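Local coordinates for protein induced by osmotic stress (Scheffersomyces stipitis, PDB 5YWN), which binds NADP(H) and probably catalyses the asymmetric reduction of carbonyl compounds such as haloketones, as an NAD(P)-dependent reductase of the dihydroflavonol-4-reductase subfamily, at residues A[4-8]-A[64-68]; A[74-79]-A[116-122]; A[260-266]-A[315-319]; A[267-273]-A[288-294]. The protein carries 1 engineered substitution. All coordinates share one frame; numbering follows the deposited sequence.

Interaction 1: residues A[4-8]-A[64-68]; sequences SVFVS and FDEAL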
# COMPACT_ATOMS: atom_id res chain seq x y z
N SER A 4 20.65 -6.48 1.96
CA SER A 4 19.70 -6.57 0.88
C SER A 4 18.25 -6.72 1.35
O SER A 4 17.94 -7.47 2.21
CB SER A 4 20.05 -7.72 -0.05
OG SER A 4 20.98 -7.34 -0.95
N VAL A 5 17.37 -5.98 0.71
CA VAL A 5 15.96 -6.05 0.98
C VAL A 5 15.19 -6.66 -0.19
O VAL A 5 15.31 -6.23 -1.27
CB VAL A 5 15.40 -4.67 1.35
CG1 VAL A 5 13.92 -4.73 1.56
CG2 VAL A 5 16.12 -4.04 2.50
N PHE A 6 14.37 -7.65 0.07
CA PHE A 6 13.51 -8.22 -0.94
C PHE A 6 12.12 -7.56 -0.93
O PHE A 6 11.53 -7.42 0.11
CB PHE A 6 13.38 -9.71 -0.79
CG PHE A 6 12.87 -10.40 -1.99
CD1 PHE A 6 11.58 -10.25 -2.39
CD2 PHE A 6 13.70 -11.16 -2.76
CE1 PHE A 6 11.13 -10.88 -3.50
CE2 PHE A 6 13.27 -11.76 -3.89
CZ PHE A 6 11.98 -11.64 -4.26
N VAL A 7 11.66 -7.13 -2.08
CA VAL A 7 10.35 -6.52 -2.21
C VAL A 7 9.49 -7.22 -3.26
O VAL A 7 9.75 -7.12 -4.41
CB VAL A 7 10.45 -5.02 -2.56
CG1 VAL A 7 9.08 -4.40 -2.70
CG2 VAL A 7 11.31 -4.25 -1.60
N SER A 8 8.45 -7.89 -2.83
CA SER A 8 7.52 -8.50 -3.74
C SER A 8 6.65 -7.47 -4.47
O SER A 8 6.40 -6.45 -3.95
CB SER A 8 6.67 -9.55 -3.04
OG SER A 8 5.72 -9.00 -2.23
N PHE A 64 8.44 -18.59 -4.40
CA PHE A 64 9.59 -17.78 -4.14
C PHE A 64 10.90 -18.55 -3.84
O PHE A 64 11.88 -17.95 -3.61
CB PHE A 64 9.29 -16.77 -3.05
CG PHE A 64 8.47 -15.59 -3.52
CD1 PHE A 64 7.12 -15.61 -3.45
CD2 PHE A 64 9.08 -14.46 -4.02
CE1 PHE A 64 6.38 -14.54 -3.91
CE2 PHE A 64 8.36 -13.40 -4.46
CZ PHE A 64 7.01 -13.44 -4.41
N ASP A 65 10.87 -19.86 -3.85
CA ASP A 65 12.01 -20.63 -3.41
C ASP A 65 13.25 -20.35 -4.23
O ASP A 65 14.25 -20.08 -3.70
CB ASP A 65 11.76 -22.12 -3.49
CG ASP A 65 10.91 -22.63 -2.37
OD1 ASP A 65 10.31 -21.87 -1.67
OD2 ASP A 65 10.85 -23.83 -2.20
N GLU A 66 13.12 -20.38 -5.52
CA GLU A 66 14.26 -20.16 -6.35
C GLU A 66 14.82 -18.77 -6.19
O GLU A 66 15.97 -18.61 -6.05
CB GLU A 66 13.95 -20.50 -7.78
CG GLU A 66 14.08 -21.96 -8.10
CD GLU A 66 15.51 -22.49 -7.99
OE1 GLU A 66 15.76 -23.52 -7.36
OE2 GLU A 66 16.40 -21.86 -8.53
N ALA A 67 13.96 -17.77 -6.17
CA ALA A 67 14.39 -16.41 -6.05
C ALA A 67 15.11 -16.19 -4.76
O ALA A 67 16.12 -15.58 -4.75
CB ALA A 67 13.21 -15.50 -6.15
N LEU A 68 14.60 -16.72 -3.68
CA LEU A 68 15.29 -16.65 -2.42
C LEU A 68 16.63 -17.37 -2.42
O LEU A 68 17.58 -16.85 -1.97
CB LEU A 68 14.39 -17.11 -1.31
CG LEU A 68 13.22 -16.18 -1.10
CD1 LEU A 68 12.15 -16.78 -0.26
CD2 LEU A 68 13.64 -14.80 -0.63
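The ring of Phe-6 projects from strand 4-7 into the angle made by Phe-64, Ala-67 and Leu-68, and its outer atoms do the touching. CE1 of Phe-6 lies 3.9 Å from CE2 of Phe-64, with CZ of Phe-6 almost as near. The rings meet obliquely, planes 81° apart and centroids 5.9 Å from each other. On its other flank the Phe-6 ring meets the helix: CD2 of Phe-6 is 4.2 Å from the methyl CD2 of Leu-68, and CE2 sits a little farther from CB of Ala-67. The torsion of Phe-6 explains this reach, since CG stands opposite the backbone N (chi1 -162°) and carries the ring off the strand to the helix. Ser-8 adds a smaller touch through its CB, 4.1 Å from CZ of Phe-64. Its hydroxyl is engaged elsewhere, with His-79 and the backbone N of Ala-81. No hydrogen bond spans the two segments, and the whole contact is buried, apolar packing. It packs the first turn of helix 65-70 against strand 4-7 of the Rossmann fold. Phe-64 also leans on Ser-32 of strand 28-33 and Val-106 of helix 91-113, while Phe-6 meets Phe-77 of the adjoining strand 74-79.

Interaction 2: residues A[74-79]-A[116-122]; sequences VTIFLH and QITRVVY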
# COMPACT_ATOMS: atom_id res chain seq x y z
N VAL A 74 19.93 -11.42 1.02
CA VAL A 74 18.72 -10.80 1.51
C VAL A 74 18.45 -11.21 2.96
O VAL A 74 18.45 -12.33 3.28
CB VAL A 74 17.53 -11.18 0.62
CG1 VAL A 74 16.19 -10.83 1.26
CG2 VAL A 74 17.67 -10.58 -0.73
N THR A 75 18.28 -10.25 3.83
CA THR A 75 17.87 -10.49 5.19
C THR A 75 16.52 -9.86 5.64
O THR A 75 16.15 -10.00 6.73
CB THR A 75 18.95 -10.08 6.16
OG1 THR A 75 19.08 -8.70 6.15
CG2 THR A 75 20.28 -10.74 5.85
N ILE A 76 15.89 -9.12 4.76
CA ILE A 76 14.59 -8.48 4.94
C ILE A 76 13.63 -8.80 3.79
O ILE A 76 14.01 -8.74 2.67
CB ILE A 76 14.72 -6.95 5.06
CG1 ILE A 76 15.85 -6.56 5.99
CG2 ILE A 76 13.41 -6.30 5.42
CD1 ILE A 76 15.54 -6.72 7.44
N PHE A 77 12.40 -9.15 4.10
CA PHE A 77 11.39 -9.38 3.08
C PHE A 77 10.19 -8.49 3.28
O PHE A 77 9.55 -8.56 4.27
CB PHE A 77 10.98 -10.84 3.04
CG PHE A 77 10.26 -11.25 1.79
CD1 PHE A 77 8.99 -10.83 1.52
CD2 PHE A 77 10.87 -12.08 0.88
CE1 PHE A 77 8.35 -11.22 0.38
CE2 PHE A 77 10.24 -12.46 -0.28
CZ PHE A 77 8.98 -12.04 -0.52
N LEU A 78 9.89 -7.67 2.31
CA LEU A 78 8.68 -6.91 2.30
C LEU A 78 7.70 -7.47 1.26
O LEU A 78 7.90 -7.34 0.08
CB LEU A 78 8.99 -5.47 2.07
CG LEU A 78 10.22 -4.91 2.77
CD1 LEU A 78 10.54 -3.51 2.38
CD2 LEU A 78 10.07 -5.00 4.25
N HIS A 79 6.66 -8.10 1.75
CA HIS A 79 5.62 -8.66 0.93
C HIS A 79 4.50 -7.65 0.68
O HIS A 79 3.66 -7.43 1.49
CB HIS A 79 5.08 -9.91 1.58
CG HIS A 79 4.06 -10.62 0.75
ND1 HIS A 79 4.12 -10.70 -0.60
CD2 HIS A 79 2.95 -11.29 1.11
CE1 HIS A 79 3.10 -11.39 -1.05
NE2 HIS A 79 2.38 -11.77 -0.03
N GLN A 116 18.21 -16.87 7.01
CA GLN A 116 18.88 -15.65 7.30
C GLN A 116 17.96 -14.44 7.44
O GLN A 116 18.35 -13.48 7.96
CB GLN A 116 19.96 -15.38 6.27
CG GLN A 116 19.51 -14.72 5.01
CD GLN A 116 18.95 -15.67 4.02
OE1 GLN A 116 18.77 -16.80 4.30
NE2 GLN A 116 18.65 -15.18 2.89
N ILE A 117 16.74 -14.53 6.96
CA ILE A 117 15.85 -13.40 7.03
C ILE A 117 15.34 -13.22 8.44
O ILE A 117 14.73 -14.05 8.99
CB ILE A 117 14.70 -13.49 6.02
CG1 ILE A 117 15.21 -13.45 4.61
CG2 ILE A 117 13.76 -12.31 6.19
CD1 ILE A 117 14.19 -13.59 3.54
N THR A 118 15.78 -12.14 9.03
CA THR A 118 15.39 -11.58 10.30
C THR A 118 14.01 -10.86 10.45
O THR A 118 13.45 -10.82 11.48
CB THR A 118 16.52 -10.70 10.82
OG1 THR A 118 16.58 -9.54 10.03
CG2 THR A 118 17.83 -11.40 10.72
N ARG A 119 13.61 -10.18 9.40
CA ARG A 119 12.41 -9.38 9.42
C ARG A 119 11.56 -9.56 8.17
O ARG A 119 12.06 -9.62 7.11
CB ARG A 119 12.69 -7.91 9.69
CG ARG A 119 13.40 -7.62 10.98
CD ARG A 119 12.48 -7.68 12.15
NE ARG A 119 11.74 -6.47 12.31
CZ ARG A 119 12.10 -5.48 13.07
NH1 ARG A 119 13.17 -5.58 13.78
NH2 ARG A 119 11.40 -4.40 13.12
N VAL A 120 10.27 -9.68 8.39
CA VAL A 120 9.28 -9.69 7.37
C VAL A 120 8.19 -8.64 7.68
O VAL A 120 7.73 -8.54 8.79
CB VAL A 120 8.66 -11.05 7.19
CG1 VAL A 120 7.49 -11.00 6.23
CG2 VAL A 120 9.69 -12.12 6.85
N VAL A 121 7.83 -7.90 6.66
CA VAL A 121 6.76 -6.93 6.75
C VAL A 121 5.70 -7.29 5.74
O VAL A 121 5.98 -7.41 4.58
CB VAL A 121 7.23 -5.49 6.50
CG1 VAL A 121 6.12 -4.51 6.71
CG2 VAL A 121 8.45 -5.14 7.24
N TYR A 122 4.49 -7.43 6.20
CA TYR A 122 3.40 -7.66 5.32
C TYR A 122 2.60 -6.37 5.11
O TYR A 122 2.21 -5.76 6.04
CB TYR A 122 2.51 -8.76 5.83
CG TYR A 122 1.29 -8.95 5.01
CD1 TYR A 122 1.39 -9.41 3.73
CD2 TYR A 122 0.06 -8.60 5.48
CE1 TYR A 122 0.31 -9.57 2.95
CE2 TYR A 122 -1.03 -8.75 4.71
CZ TYR A 122 -0.89 -9.23 3.43
OH TYR A 122 -1.93 -9.36 2.65
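The imidazole of His-79 and the phenol of Tyr-122 lie side by side and point the same way, with CD2 of His-79 at the edge of the tyrosine ring, 3.6 Å from its CD1; the planes are 42° apart. The paired positions put both on one face of the sheet, and CG anti to the backbone N in each (chi1 -176° and 175°) turns the two rings the same way, alongside each other. That face also carries Phe-77 and Val-120; the other holds Ile-76 with Arg-119 and Leu-78 with Val-121. CD2 of Leu-78 presses on CG2 of Val-121 at 3.4 Å, tighter than usual for two methyls. The backbones between the two faces are joined as a parallel ladder: Phe-77 N donates to Arg-119 O (3.1 Å), Val-121 N to Phe-77 O (3.0 Å), and His-79 N to Val-121 O (3.0 Å). Before the ladder, the folded side chain of Gln-116 delivers NE2 to Val-74 O at 2.9 Å, within the carbonyl plane. A leucine in place of Gln-116 would probably leave Val-74 O without this donor and the loop entering the strand less firmly tied. The pair forms the beta-alpha-beta unit completed by helix 91-113, whose Val-106 and Ile-110 pack on Phe-77; its Thr-103 is hydrogen-bonded to His-79 NE2, while ND1 is held by Ser-8 OG. Helix 238-250 covers the opposite face, with Phe-249 against Ile-76 and Leu-78, and strand 4-7 flanks strand 74-79.

Interaction 3: residues A[260-266]-A[315-319]; sequences LLSNTRF and YFDFE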
# COMPACT_ATOMS: atom_id res chain seq x y z
N LEU A 260 -1.25 1.07 11.94
CA LEU A 260 -2.36 1.70 11.28
C LEU A 260 -1.88 3.02 10.70
O LEU A 260 -1.53 3.89 11.42
CB LEU A 260 -3.47 1.95 12.27
CG LEU A 260 -4.74 2.75 11.96
CD1 LEU A 260 -5.51 2.20 10.79
CD2 LEU A 260 -5.64 2.91 13.16
N LEU A 261 -1.86 3.12 9.40
CA LEU A 261 -1.35 4.29 8.71
C LEU A 261 -2.47 5.11 8.12
O LEU A 261 -2.92 4.86 7.05
CB LEU A 261 -0.34 3.88 7.65
CG LEU A 261 1.14 3.74 7.97
CD1 LEU A 261 1.83 5.09 7.97
CD2 LEU A 261 1.32 3.09 9.32
N SER A 262 -2.92 6.06 8.90
CA SER A 262 -4.06 6.89 8.60
C SER A 262 -3.86 8.34 9.06
O SER A 262 -3.44 8.57 10.13
CB SER A 262 -5.27 6.29 9.30
OG SER A 262 -6.40 6.92 8.91
N ASN A 263 -4.18 9.29 8.21
CA ASN A 263 -4.03 10.66 8.52
C ASN A 263 -5.37 11.38 8.67
O ASN A 263 -6.04 11.16 9.60
CB ASN A 263 -3.08 11.36 7.57
CG ASN A 263 -2.58 12.71 8.10
OD1 ASN A 263 -2.86 13.08 9.19
ND2 ASN A 263 -1.87 13.40 7.30
N THR A 264 -5.74 12.21 7.73
CA THR A 264 -6.96 12.99 7.88
C THR A 264 -8.07 12.62 6.87
O THR A 264 -7.83 12.08 5.85
CB THR A 264 -6.67 14.51 7.82
OG1 THR A 264 -6.03 14.83 6.61
CG2 THR A 264 -5.78 14.93 8.94
N ARG A 265 -9.29 12.93 7.26
CA ARG A 265 -10.47 12.85 6.46
C ARG A 265 -10.56 13.89 5.37
O ARG A 265 -10.17 14.98 5.56
CB ARG A 265 -11.72 12.91 7.33
CG ARG A 265 -12.28 11.53 7.50
CD ARG A 265 -13.37 11.42 8.49
NE ARG A 265 -13.22 10.26 9.29
CZ ARG A 265 -13.49 9.05 8.90
NH1 ARG A 265 -13.90 8.79 7.71
NH2 ARG A 265 -13.34 8.09 9.74
N PHE A 266 -11.11 13.47 4.26
CA PHE A 266 -11.36 14.28 3.12
C PHE A 266 -12.62 13.85 2.38
O PHE A 266 -13.06 12.76 2.49
CB PHE A 266 -10.20 14.18 2.15
CG PHE A 266 -10.11 12.88 1.48
CD1 PHE A 266 -9.51 11.82 2.07
CD2 PHE A 266 -10.67 12.71 0.27
CE1 PHE A 266 -9.43 10.63 1.47
CE2 PHE A 266 -10.61 11.52 -0.37
CZ PHE A 266 -9.99 10.48 0.23
N TYR A 315 3.39 13.20 9.50
CA TYR A 315 2.87 12.91 8.19
C TYR A 315 2.77 14.13 7.26
O TYR A 315 2.65 15.18 7.69
CB TYR A 315 1.49 12.25 8.32
CG TYR A 315 1.41 10.90 9.01
CD1 TYR A 315 2.43 9.97 8.93
CD2 TYR A 315 0.29 10.55 9.71
CE1 TYR A 315 2.32 8.75 9.54
CE2 TYR A 315 0.17 9.35 10.34
CZ TYR A 315 1.17 8.44 10.25
OH TYR A 315 1.02 7.27 10.88
N PHE A 316 2.83 13.89 5.97
CA PHE A 316 2.54 14.86 4.96
C PHE A 316 1.06 15.22 5.12
O PHE A 316 0.25 14.39 5.32
CB PHE A 316 2.76 14.26 3.59
CG PHE A 316 4.18 14.24 3.13
CD1 PHE A 316 4.73 15.32 2.54
CD2 PHE A 316 4.96 13.15 3.32
CE1 PHE A 316 6.04 15.31 2.10
CE2 PHE A 316 6.25 13.12 2.89
CZ PHE A 316 6.79 14.21 2.27
N ASP A 317 0.76 16.49 5.05
CA ASP A 317 -0.61 16.92 5.06
C ASP A 317 -1.30 16.71 3.72
O ASP A 317 -0.67 16.50 2.76
CB ASP A 317 -0.76 18.31 5.64
CG ASP A 317 -0.46 19.41 4.68
OD1 ASP A 317 -0.21 19.18 3.53
OD2 ASP A 317 -0.54 20.58 5.08
N PHE A 318 -2.60 16.76 3.71
CA PHE A 318 -3.39 16.41 2.56
C PHE A 318 -3.11 17.29 1.34
O PHE A 318 -2.96 16.82 0.27
CB PHE A 318 -4.86 16.44 2.93
CG PHE A 318 -5.78 16.27 1.78
CD1 PHE A 318 -6.09 15.04 1.32
CD2 PHE A 318 -6.37 17.33 1.20
CE1 PHE A 318 -6.92 14.87 0.26
CE2 PHE A 318 -7.21 17.18 0.14
CZ PHE A 318 -7.49 15.95 -0.33
N GLU A 319 -3.01 18.57 1.57
CA GLU A 319 -2.72 19.51 0.52
C GLU A 319 -1.36 19.20 -0.12
O GLU A 319 -1.24 19.22 -1.27
CB GLU A 319 -2.77 20.91 1.06
CG GLU A 319 -2.38 21.97 0.08
CD GLU A 319 -2.89 23.38 0.37
OE1 GLU A 319 -2.50 24.26 -0.32
OE2 GLU A 319 -3.68 23.59 1.24
O HOH W 1 -1.37 6.61 11.47
O HOH W 2 -0.14 15.63 8.41
O HOH W 3 -3.94 16.89 6.40
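The two segments run in roughly the same direction, 23° apart from end to end, with CA atoms of Asn-263 and Tyr-315 separated by 7.3 Å, so side chains and waters bridge them. The Tyr-315 ring reaches along the end of strand 258-261. Its CE1 is 4.0 Å from CD1 of Leu-261, whose side chain crosses it at about a right angle. Asn-263 slides past the same ring in the opposite direction, its amide plane 62° from the ring and its CG 3.9 Å from CD2 of Tyr-315. At the far end, CB of Phe-266 makes an off-centre CH-pi contact with the Phe-318 ring, 4.3 Å from its centroid; the two rings are nearly parallel but slid so far that they barely overlap. CG of Phe-318 lies opposite its backbone N (chi1 172°), which carries the ring to Phe-266. Three waters stitch the polar groups. One joins Tyr-315 OH to Leu-260 O and Ser-262 N; a second accepts a hydrogen bond from Asn-263 ND2 and donates one to Tyr-315 O; a third links Thr-264 OG1 with Phe-318 N. An alanine replacing Tyr-315 would probably expose a gap beside Leu-261 and Asn-263 and deprive the first water of its hydroxyl mate. Asp-317 N-caps helix 318-332, bonding Thr-320. The chemistry implies a seam between the 260-266 segment, which leaves edge strand 258-261, and the start of helix 318-332, apolar where Phe-266 meets Phe-318 and with waters linking side-chain polar groups to backbone atoms.

Interaction 4: residues A[267-273]-A[288-294]; sequences NGQTLLD and VGKPHSD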
# COMPACT_ATOMS: atom_id res chain seq x y z
N ASN A 267 -13.09 14.76 1.56
CA ASN A 267 -14.04 14.48 0.51
C ASN A 267 -13.69 15.16 -0.80
O ASN A 267 -12.70 15.77 -0.91
CB ASN A 267 -15.48 14.72 0.94
CG ASN A 267 -15.82 16.18 1.15
OD1 ASN A 267 -15.21 17.05 0.64
ND2 ASN A 267 -16.84 16.40 1.92
N GLY A 268 -14.58 15.05 -1.75
CA GLY A 268 -14.43 15.66 -3.04
C GLY A 268 -14.29 17.18 -2.98
O GLY A 268 -13.59 17.73 -3.74
N GLN A 269 -14.98 17.82 -2.07
CA GLN A 269 -14.83 19.24 -1.87
C GLN A 269 -13.45 19.63 -1.37
O GLN A 269 -12.90 20.55 -1.84
CB GLN A 269 -15.91 19.81 -0.98
CG GLN A 269 -15.99 21.30 -1.00
CD GLN A 269 -16.42 21.86 -2.32
OE1 GLN A 269 -17.49 21.61 -2.77
NE2 GLN A 269 -15.56 22.60 -2.93
N THR A 270 -12.92 18.85 -0.45
CA THR A 270 -11.60 19.06 0.08
C THR A 270 -10.57 19.00 -1.07
O THR A 270 -9.75 19.85 -1.19
CB THR A 270 -11.20 17.95 1.08
OG1 THR A 270 -12.30 17.57 1.87
CG2 THR A 270 -10.12 18.44 1.98
N LEU A 271 -10.72 18.01 -1.93
CA LEU A 271 -9.89 17.82 -3.07
C LEU A 271 -9.95 18.97 -4.09
O LEU A 271 -8.96 19.49 -4.46
CB LEU A 271 -10.28 16.52 -3.74
CG LEU A 271 -9.67 16.21 -5.07
CD1 LEU A 271 -8.16 16.25 -5.07
CD2 LEU A 271 -10.21 14.97 -5.73
N LEU A 272 -11.14 19.37 -4.44
CA LEU A 272 -11.38 20.47 -5.34
C LEU A 272 -10.80 21.78 -4.80
O LEU A 272 -10.21 22.52 -5.50
CB LEU A 272 -12.86 20.63 -5.53
CG LEU A 272 -13.52 19.98 -6.72
CD1 LEU A 272 -14.99 20.31 -6.80
CD2 LEU A 272 -12.83 20.34 -8.00
N ASP A 273 -10.98 22.02 -3.53
CA ASP A 273 -10.52 23.22 -2.92
C ASP A 273 -9.00 23.33 -2.99
O ASP A 273 -8.50 24.36 -3.23
CB ASP A 273 -11.03 23.36 -1.48
CG ASP A 273 -12.57 23.65 -1.40
OD1 ASP A 273 -13.18 24.07 -2.35
OD2 ASP A 273 -13.12 23.45 -0.35
N VAL A 288 -16.65 24.17 -9.10
CA VAL A 288 -16.43 24.93 -7.88
C VAL A 288 -17.02 24.29 -6.63
O VAL A 288 -16.45 24.28 -5.63
CB VAL A 288 -16.95 26.38 -8.02
CG1 VAL A 288 -16.50 27.21 -6.85
CG2 VAL A 288 -16.48 27.02 -9.30
N GLY A 289 -18.22 23.78 -6.75
CA GLY A 289 -18.96 23.27 -5.64
C GLY A 289 -19.21 24.32 -4.59
O GLY A 289 -19.57 25.39 -4.90
N LYS A 290 -18.97 23.95 -3.35
CA LYS A 290 -19.21 24.79 -2.22
C LYS A 290 -17.98 24.82 -1.39
O LYS A 290 -17.84 24.06 -0.51
CB LYS A 290 -20.43 24.33 -1.43
CG LYS A 290 -21.70 24.34 -2.25
CD LYS A 290 -22.93 24.38 -1.38
CE LYS A 290 -23.33 22.99 -0.90
NZ LYS A 290 -22.97 21.85 -1.81
N PRO A 291 -17.09 25.74 -1.66
CA PRO A 291 -15.78 25.69 -1.03
C PRO A 291 -15.81 25.76 0.46
O PRO A 291 -16.52 26.51 1.00
CB PRO A 291 -15.07 26.90 -1.60
CG PRO A 291 -15.79 27.25 -2.82
CD PRO A 291 -17.12 26.65 -2.80
N HIS A 292 -15.06 24.88 1.10
CA HIS A 292 -14.94 24.76 2.54
C HIS A 292 -16.22 24.44 3.27
O HIS A 292 -16.36 24.76 4.38
CB HIS A 292 -14.19 25.96 3.12
CG HIS A 292 -12.94 26.25 2.37
ND1 HIS A 292 -11.91 25.35 2.29
CD2 HIS A 292 -12.59 27.28 1.58
CE1 HIS A 292 -10.96 25.84 1.52
NE2 HIS A 292 -11.35 27.02 1.10
N SER A 293 -17.13 23.78 2.59
CA SER A 293 -18.33 23.22 3.18
C SER A 293 -18.10 21.86 3.80
O SER A 293 -18.97 21.34 4.37
CB SER A 293 -19.46 23.07 2.16
OG SER A 293 -19.16 22.13 1.21
N ASP A 294 -16.95 21.28 3.58
CA ASP A 294 -16.60 20.03 4.20
C ASP A 294 -16.40 20.24 5.69
O ASP A 294 -15.73 21.14 6.08
CB ASP A 294 -15.39 19.40 3.54
CG ASP A 294 -14.23 20.38 3.32
OD1 ASP A 294 -14.49 21.56 3.12
OD2 ASP A 294 -13.09 19.95 3.28
O HOH W 4 -11.77 22.26 1.70
O HOH W 5 -13.60 24.75 -4.80
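Gln-269 and Asp-273 grip the loop 288-294 from the helix. The amide of Gln-269 is held at both ends: OE1 accepts from Lys-290 N at 2.8 Å, with the donor above the carbonyl plane, while NE2 donates hydrogen bonds to Val-288 O (3.3 Å) and Asp-273 OD1, both near the amide plane, which fixes its rotation. Asp-273 OD2 in turn takes the backbone N of His-292 at 2.8 Å on its syn side, and also lies 3.4 Å above the plane of the imidazole, displaced toward its rim. This clasps the type II turn from Lys-290 to Ser-293, where Ser-293 OG closes on Lys-290 O. Asp-294 OD2 stands 2.9 Å from Thr-270 OG1, which forms a capping box with the N-cap Asn-267. The solvent side is looser: Val-288 and Lys-290 point away from the helix, and waters fill in. One bonds to Asp-273 OD2, His-292 ND1 and Asp-294 OD2, probably easing the proximity of two carboxylates; another joins Asp-273 OD1 to Val-288 O. Thus the loop preceding helix 305-311 folds back on the opening turns of helix 268-278, whose Gln-269 and Leu-272 also touch Val-228, while Lys-277 farther along that helix bonds His-292 NE2.

Interactions 1 and 2 form one continuous block of the Rossmann sheet, their centres about 9 Å apart: Phe-6 O probably accepts from Leu-78 N, and CB of Phe-6 packs on CG1 of Val-74. The cofactor lies beyond the strand ends, about 7 Å from the Ser-8 side chain and about 6 Å from that of Tyr-122, whose neighbour Lys-167 binds NADP. Interaction 3 reaches the same sheet at its outermost strand 258-261, with its centre about 27 Å from that of interaction 2 and the Leu-261 side chain about 9 Å from the cofactor. Interaction 4 continues outward, about 17 Å from interaction 3 between centres; Phe-318 touches Thr-270 and joins the two. Interaction 4 itself lies away from the annotated sites.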